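Local coordinates for protein SmhB (PDB 6ZZ5) that is the B component, in its soluble form, of the tripartite alpha-pore-forming toxin Smh of Serratia marcescens and probably helps build a membrane pore, at residues A171-A176 against K235-R240; I192-G197 against I216-A221. One frame throughout, in Å; residues are numbered along the deposited sequence.

Contact 1 (A171-A176 against K235-R240)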
loop_
_atom_site.group_PDB
_atom_site.type_symbol
_atom_site.label_atom_id
_atom_site.label_comp_id
_atom_site.label_asym_id
_atom_site.label_seq_id
_atom_site.Cartn_x
_atom_site.Cartn_y
_atom_site.Cartn_z
ATOM N N ALA A 171 0.351 13.351 6.524
ATOM C CA ALA A 171 0.298 13.571 5.073
ATOM C C ALA A 171 1.715 13.633 4.482
ATOM O O ALA A 171 1.963 13.079 3.426
ATOM C CB ALA A 171 -0.496 14.831 4.771
ATOM N N ALA A 172 2.624 14.353 5.116
ATOM C CA ALA A 172 4.016 14.504 4.669
ATOM C C ALA A 172 4.719 13.138 4.763
ATOM O O ALA A 172 5.465 12.752 3.887
ATOM C CB ALA A 172 4.676 15.572 5.507
ATOM N N ILE A 173 4.549 12.427 5.846
ATOM C CA ILE A 173 5.246 11.128 6.057
ATOM C C ILE A 173 4.743 10.161 4.994
ATOM O O ILE A 173 5.586 9.527 4.315
ATOM C CB ILE A 173 5.019 10.570 7.471
ATOM C CG1 ILE A 173 5.631 11.520 8.504
ATOM C CG2 ILE A 173 5.616 9.157 7.569
ATOM C CD1 ILE A 173 5.295 11.142 9.948
ATOM N N ASP A 174 3.414 10.071 4.864
ATOM C CA ASP A 174 2.763 9.171 3.867
ATOM C C ASP A 174 3.344 9.482 2.461
ATOM O O ASP A 174 3.739 8.546 1.754
ATOM C CB ASP A 174 1.260 9.331 3.883
ATOM C CG ASP A 174 0.493 8.755 5.067
ATOM O OD1 ASP A 174 1.107 8.083 5.944
ATOM O OD2 ASP A 174 -0.735 9.057 5.128
ATOM N N GLY A 175 3.374 10.752 2.063
ATOM C CA GLY A 175 3.980 11.260 0.813
ATOM C C GLY A 175 5.433 10.896 0.625
ATOM O O GLY A 175 5.799 10.455 -0.488
ATOM N N ALA A 176 6.268 11.086 1.654
ATOM C CA ALA A 176 7.697 10.789 1.594
ATOM C C ALA A 176 7.847 9.292 1.344
ATOM O O ALA A 176 8.620 8.886 0.431
ATOM C CB ALA A 176 8.389 11.239 2.850
ATOM N N LYS A 235 13.302 13.870 7.858
ATOM C CA LYS A 235 12.705 15.220 8.141
ATOM C C LYS A 235 11.281 15.084 8.691
ATOM O O LYS A 235 10.998 15.623 9.748
ATOM C CB LYS A 235 12.643 16.047 6.848
ATOM C CG LYS A 235 13.999 16.536 6.373
ATOM C CD LYS A 235 14.642 17.439 7.406
ATOM C CE LYS A 235 15.934 18.079 6.956
ATOM N NZ LYS A 235 16.866 17.071 6.394
ATOM N N SER A 236 10.436 14.313 8.018
ATOM C CA SER A 236 9.020 14.149 8.422
ATOM C C SER A 236 8.909 13.291 9.681
ATOM O O SER A 236 8.101 13.627 10.517
ATOM C CB SER A 236 8.168 13.665 7.264
ATOM O OG SER A 236 8.511 12.379 6.745
ATOM N N LEU A 237 9.684 12.214 9.824
ATOM C CA LEU A 237 9.603 11.380 11.073
ATOM C C LEU A 237 10.028 12.220 12.284
ATOM O O LEU A 237 9.395 12.132 13.314
ATOM C CB LEU A 237 10.513 10.158 10.946
ATOM C CG LEU A 237 10.230 9.191 9.829
ATOM C CD1 LEU A 237 11.188 8.003 9.932
ATOM C CD2 LEU A 237 8.783 8.714 9.839
ATOM N N SER A 238 11.095 12.987 12.197
ATOM C CA SER A 238 11.545 13.884 13.294
ATOM C C SER A 238 10.476 14.962 13.548
ATOM O O SER A 238 10.269 15.342 14.704
ATOM C CB SER A 238 12.858 14.513 13.000
ATOM O OG SER A 238 13.856 13.521 13.063
ATOM N N ALA A 239 9.851 15.477 12.477
ATOM C CA ALA A 239 8.780 16.494 12.607
ATOM C C ALA A 239 7.668 15.900 13.486
ATOM O O ALA A 239 7.193 16.597 14.408
ATOM C CB ALA A 239 8.314 16.942 11.234
ATOM N N ARG A 240 7.227 14.669 13.211
ATOM C CA ARG A 240 6.129 14.061 14.009
ATOM C C ARG A 240 6.562 13.977 15.481
ATOM O O ARG A 240 5.774 14.300 16.404
ATOM C CB ARG A 240 5.755 12.674 13.467
ATOM C CG ARG A 240 4.713 11.974 14.336
ATOM C CD ARG A 240 4.125 10.706 13.717
ATOM N NE ARG A 240 5.216 9.759 13.477
ATOM C CZ ARG A 240 5.176 8.690 12.709
ATOM N NH1 ARG A 240 4.077 8.369 12.083
ATOM N NH2 ARG A 240 6.247 7.945 12.553
#
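Helix 156-184 of the long helical bundle packs here against the short helix 230-245, which follows strand 227-228; Ile173 and Ser236 are the residues whose CA atoms come nearest, 5.4 Å apart. The two axes run nearly antiparallel, at 156°, and come within 9.0 Å; the small residues Ala172, Ala176 and Ser236 point CB toward the opposite helix. Ile173 supplies the one large apolar side chain of its segment, and its branches divide the work. CG1 lies 3.5 Å from both CB and OG of Ser236. CG2 meets Leu237 CD2 at 3.9 Å, the two side chains crossing at about a right angle. CD1, carried outward by an extended chi2 of 172°, reaches Arg240 and sits 3.6 Å above the guanidinium plane, displaced toward its rim, with CZ and NH1 each 3.7 Å away. This is apolar packing on a flat cation, and no hydrogen bond joins the segments. The polar groups look to other partners: Arg240 NH1 donates to Gly214 O, which helps hold the guanidinium beside Ile173, and Ser236 OG makes a weak bond to Leu233 O of its own helix. Leu237 also touches Ala350 and Val353, tying in helix 349-359. Nearly antiparallel helix packing of this kind is consistent with the helix-rich fold of the HBL-type alpha-pore-forming toxins.

Contact 2 (I192-G197 against I216-A221)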
loop_
_atom_site.group_PDB
_atom_site.type_symbol
_atom_site.label_atom_id
_atom_site.label_comp_id
_atom_site.label_asym_id
_atom_site.label_seq_id
_atom_site.Cartn_x
_atom_site.Cartn_y
_atom_site.Cartn_z
ATOM N N ILE A 192 13.500 -3.121 -0.917
ATOM C CA ILE A 192 12.802 -2.196 -0.013
ATOM C C ILE A 192 13.153 -2.634 1.416
ATOM O O ILE A 192 13.056 -3.809 1.706
ATOM C CB ILE A 192 11.311 -2.203 -0.338
ATOM C CG1 ILE A 192 11.098 -1.765 -1.792
ATOM C CG2 ILE A 192 10.528 -1.346 0.649
ATOM C CD1 ILE A 192 11.482 -0.360 -2.033
ATOM N N VAL A 193 13.601 -1.711 2.248
ATOM C CA VAL A 193 13.993 -1.991 3.656
ATOM C C VAL A 193 12.966 -1.311 4.559
ATOM O O VAL A 193 12.686 -0.075 4.305
ATOM C CB VAL A 193 15.388 -1.425 3.952
ATOM C CG1 VAL A 193 15.771 -1.709 5.394
ATOM C CG2 VAL A 193 16.421 -2.000 2.997
ATOM N N THR A 194 12.529 -1.990 5.610
ATOM C CA THR A 194 11.423 -1.500 6.467
ATOM C C THR A 194 11.821 -1.655 7.919
ATOM O O THR A 194 12.695 -2.489 8.270
ATOM C CB THR A 194 10.069 -2.180 6.177
ATOM O OG1 THR A 194 10.103 -3.558 6.544
ATOM C CG2 THR A 194 9.705 -2.117 4.725
ATOM N N ALA A 195 11.222 -0.785 8.730
ATOM C CA ALA A 195 11.434 -0.762 10.168
ATOM C C ALA A 195 10.207 -0.162 10.811
ATOM O O ALA A 195 9.516 0.674 10.159
ATOM C CB ALA A 195 12.680 0.012 10.500
ATOM N N ILE A 196 9.875 -0.717 11.959
ATOM C CA ILE A 196 8.712 -0.268 12.769
ATOM C C ILE A 196 9.203 0.230 14.118
ATOM O O ILE A 196 10.025 -0.440 14.741
ATOM C CB ILE A 196 7.743 -1.461 12.867
ATOM C CG1 ILE A 196 7.089 -1.697 11.498
ATOM C CG2 ILE A 196 6.700 -1.205 13.952
ATOM C CD1 ILE A 196 6.564 -3.097 11.308
ATOM N N GLY A 197 8.706 1.374 14.588
ATOM C CA GLY A 197 9.126 1.877 15.899
ATOM C C GLY A 197 8.163 2.935 16.411
ATOM O O GLY A 197 7.248 3.327 15.688
ATOM N N ILE A 216 6.400 3.797 10.972
ATOM C CA ILE A 216 7.075 3.018 9.904
ATOM C C ILE A 216 8.125 3.853 9.199
ATOM O O ILE A 216 7.938 5.064 8.990
ATOM C CB ILE A 216 6.076 2.424 8.895
ATOM C CG1 ILE A 216 5.274 3.480 8.135
ATOM C CG2 ILE A 216 5.173 1.445 9.620
ATOM C CD1 ILE A 216 4.556 2.939 6.951
ATOM N N ALA A 217 9.163 3.161 8.790
ATOM C CA ALA A 217 10.172 3.673 7.845
ATOM C C ALA A 217 10.262 2.681 6.684
ATOM O O ALA A 217 10.242 1.428 6.904
ATOM C CB ALA A 217 11.490 3.853 8.523
ATOM N N MET A 218 10.306 3.244 5.490
ATOM C CA MET A 218 10.629 2.474 4.283
ATOM C C MET A 218 11.752 3.221 3.553
ATOM O O MET A 218 11.686 4.452 3.313
ATOM C CB MET A 218 9.386 2.295 3.415
ATOM C CG MET A 218 8.159 1.745 4.190
ATOM S SD MET A 218 6.797 1.303 3.128
ATOM C CE MET A 218 7.398 -0.137 2.266
ATOM N N MET A 219 12.739 2.457 3.175
ATOM C CA MET A 219 13.941 2.962 2.518
ATOM C C MET A 219 14.274 2.005 1.396
ATOM O O MET A 219 13.620 0.984 1.290
ATOM C CB MET A 219 15.054 3.061 3.569
ATOM C CG MET A 219 14.760 4.167 4.545
ATOM S SD MET A 219 15.541 3.901 6.098
ATOM C CE MET A 219 14.631 2.456 6.667
ATOM N N THR A 220 15.237 2.358 0.565
ATOM C CA THR A 220 15.723 1.528 -0.559
ATOM C C THR A 220 17.134 1.023 -0.234
ATOM O O THR A 220 17.878 1.658 0.542
ATOM C CB THR A 220 15.704 2.322 -1.875
ATOM O OG1 THR A 220 16.490 3.493 -1.683
ATOM C CG2 THR A 220 14.300 2.659 -2.303
ATOM N N ALA A 221 17.467 -0.145 -0.764
ATOM C CA ALA A 221 18.823 -0.702 -0.733
ATOM C C ALA A 221 19.166 -0.878 -2.208
ATOM O O ALA A 221 18.262 -1.362 -2.950
ATOM C CB ALA A 221 18.840 -2.019 0.037
#
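Strands 192-196 and 216-221 pair antiparallel, their axes approaching to 4.5 Å, and four backbone hydrogen bonds link Val193 with Met219 and Ala195 with Ala217 in both directions. The Val193 N to Met219 O bond is 2.9 Å long and nearly straight at N-H (173°), although the donor stands above the carbonyl plane; Met219 N returns a bond of 2.8 Å to Val193 O. Between these hydrogen-bonded pairs Thr194 faces Met218, and its CA lies 3.2 Å from Ala217 O in a CA-H...O contact. Side chains of the non-hydrogen-bonded pairs share one face. There Met218 runs alongside Thr194 and then bends at chi3 (70°), laying its CE 3.7 Å from Ile192 CG2 and against Thr194 CG2. Ile192 CD1 reaches across to Thr220 CG2, while Ile196 CG1 meets Ile216 CG2 at 4.1 Å. On the face of the hydrogen-bonded pairs, Val193 CG2, anti to its carbonyl carbon, touches Ala221 CB at 3.8 Å, and Ala195 and Ala217 leave their CB atoms 4.5 Å apart. Thr194 OG1 is hydrogen-bonded to Val339 O. The pair forms the centre of the sheet, with strand 339-340 beside 192-196 and strand 227-228 beside 216-221. Helix 156-184 packs on the face of Met218, Ile216 and Thr220, where helix 4-30 also touches Thr194 and Met218; helix 349-359 lies against Ala195, Ala217 and Met219 on the other face.

Contact 1 and contact 2 are neighbours, with centres 13 Å apart, and touch directly where Leu237 CD2 lies 3.8 Å from Ile216 O. The chain leaves helix 156-184, forms strands 191-196, 216-221 and 227-228, and returns through helix 230-245, so contact 1 joins the two helices that flank the paired strands of contact 2 in sequence. Two further helical links bind them. Helix 156-184 supplies Ile173 to contact 1 and, a turn or more later, Ile177, Ile180 and Val181 to the sheet. Val353 of helix 349-359 touches both Leu237 and Ala217. Helix 156-184 thus joins the sheet and helix 230-245 to the long bundle.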